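Local coordinates for protein lectin (Polyandrocarpa misakiensis, PDB 1BYF) that binds galactose through calcium as a homodimeric C-type lectin and serves in the animal's defence against microorganisms, at residues A[98-101]-A[102-105]. Residues are numbered along the deposited sequence; the frame is centred on the assembly and turned at random.
With ACT (acetate ion), chain F.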
loop_
_atom_site.group_PDB
_atom_site.type_symbol
_atom_site.label_atom_id
_atom_site.label_comp_id
_atom_site.label_asym_id
_atom_site.label_seq_id
_atom_site.Cartn_x
_atom_site.Cartn_y
_atom_site.Cartn_z
ATOM N N GLN A 98 15.584 7.365 -1.863
ATOM C CA GLN A 98 14.836 6.433 -1.048
ATOM C C GLN A 98 14.038 7.193 0.012
ATOM O O GLN A 98 14.269 8.368 0.284
ATOM C CB GLN A 98 15.764 5.490 -0.258
ATOM C CG GLN A 98 16.685 6.292 0.670
ATOM C CD GLN A 98 17.238 5.485 1.822
ATOM O OE1 GLN A 98 16.864 4.330 2.036
ATOM N NE2 GLN A 98 18.131 6.083 2.602
ATOM N N ILE A 99 13.142 6.433 0.626
ATOM C CA ILE A 99 12.436 6.900 1.811
ATOM C C ILE A 99 13.315 6.295 2.923
ATOM O O ILE A 99 13.349 5.080 3.047
ATOM C CB ILE A 99 10.990 6.411 1.935
ATOM C CG1 ILE A 99 10.080 7.121 0.938
ATOM C CG2 ILE A 99 10.497 6.651 3.361
ATOM C CD1 ILE A 99 8.728 6.473 0.738
ATOM N N TRP A 100 14.060 7.149 3.594
ATOM C CA TRP A 100 14.999 6.732 4.632
ATOM C C TRP A 100 14.324 6.509 5.976
ATOM O O TRP A 100 13.681 7.425 6.497
ATOM C CB TRP A 100 16.064 7.824 4.730
ATOM C CG TRP A 100 17.206 7.575 5.658
ATOM C CD1 TRP A 100 17.631 6.389 6.181
ATOM C CD2 TRP A 100 18.126 8.573 6.135
ATOM N NE1 TRP A 100 18.738 6.585 6.971
ATOM C CE2 TRP A 100 19.060 7.918 6.958
ATOM C CE3 TRP A 100 18.234 9.955 5.956
ATOM C CZ2 TRP A 100 20.095 8.594 7.602
ATOM C CZ3 TRP A 100 19.265 10.622 6.600
ATOM C CH2 TRP A 100 20.187 9.944 7.411
ATOM N N SER A 101 14.506 5.328 6.557
ATOM C CA SER A 101 13.848 4.983 7.808
ATOM C C SER A 101 14.177 5.908 8.965
ATOM O O SER A 101 13.363 6.046 9.886
ATOM C CB SER A 101 14.133 3.528 8.209
ATOM O OG SER A 101 15.510 3.349 8.490
ATOM N N LYS A 102 15.334 6.567 8.945
ATOM C CA LYS A 102 15.689 7.471 10.034
ATOM C C LYS A 102 14.657 8.570 10.246
ATOM O O LYS A 102 14.308 8.897 11.384
ATOM C CB LYS A 102 17.068 8.108 9.802
ATOM C CG LYS A 102 17.486 9.031 10.947
ATOM C CD LYS A 102 18.964 9.390 10.840
ATOM C CE LYS A 102 19.363 10.411 11.894
ATOM N NZ LYS A 102 20.834 10.639 11.897
ATOM N N TYR A 103 14.174 9.168 9.163
ATOM C CA TYR A 103 13.218 10.259 9.262
ATOM C C TYR A 103 11.881 9.958 8.588
ATOM O O TYR A 103 10.925 10.714 8.771
ATOM C CB TYR A 103 13.801 11.511 8.592
ATOM C CG TYR A 103 15.064 12.053 9.219
ATOM C CD1 TYR A 103 14.998 12.858 10.352
ATOM C CD2 TYR A 103 16.312 11.780 8.682
ATOM C CE1 TYR A 103 16.144 13.370 10.931
ATOM C CE2 TYR A 103 17.467 12.286 9.250
ATOM C CZ TYR A 103 17.372 13.081 10.378
ATOM O OH TYR A 103 18.516 13.587 10.953
ATOM N N ASN A 104 11.844 8.901 7.796
ATOM C CA ASN A 104 10.664 8.534 7.018
ATOM C C ASN A 104 10.420 9.668 6.019
ATOM O O ASN A 104 9.311 10.109 5.751
ATOM C CB ASN A 104 9.428 8.211 7.836
ATOM C CG ASN A 104 8.337 7.500 7.056
ATOM O OD1 ASN A 104 7.131 7.769 7.201
ATOM N ND2 ASN A 104 8.730 6.582 6.188
ATOM N N LEU A 105 11.534 10.132 5.455
ATOM C CA LEU A 105 11.561 11.206 4.477
ATOM C C LEU A 105 12.620 10.875 3.425
ATOM O O LEU A 105 13.398 9.934 3.624
ATOM C CB LEU A 105 11.804 12.569 5.111
ATOM C CG LEU A 105 10.652 13.248 5.851
ATOM C CD1 LEU A 105 11.104 14.580 6.447
ATOM C CD2 LEU A 105 9.454 13.484 4.942
HETATM C C ACT F . 20.689 4.639 5.115
HETATM O O ACT F . 19.740 4.125 4.482
HETATM O OXT ACT F . 21.238 4.016 6.059
HETATM C CH3 ACT F . 21.481 5.777 4.456
#
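The indole of W100 lies over the start of the K102 side chain, and Y103 closes on its benzene end. CB of K102 sits over the pyrrole ring, 3.7 Å from its centroid and 19° off the normal, a CH-pi contact. With CG anti to the backbone N (chi1 -178°) and the chain extended beyond it, K102 runs on along the indole, bringing CD within 3.5 Å of W100 CZ2. The phenol of Y103 turns its CD2-CE2 edge toward the six-membered ring in an offset edge-to-face pair, centroids 5.4 Å apart and planes at 73°; its CE2 comes to 3.6 Å from CZ3 of W100.

Beside the rings the backbone reverses direction. O of W100 accepts two amides: N of N104, 2.7 Å away and almost in line with the carbonyl, and N of Y103, from above the carbonyl plane. N of W100 in turn donates to O of L105 at 2.9 Å. These bonds close the hairpin between strands 96-100 and 105-109 of the C-type lectin fold, N104 taking a left-handed backbone conformation, and strand 105-109 carries the calcium ligands D107 and D108.

The opposite face of the indole is occupied too, by the methyl of an acetate, probably from the crystallisation liquor. Its O accepts a hydrogen bond from NE2 of Q98 at 3.2 Å; the same NE2 also donates to D107, so Q98 reaches the second shell of the carbohydrate-binding calcium site. The loose side is at K102: CB and CD pack on the indole, but the chain continues past the ring and NZ ends on the solvent side.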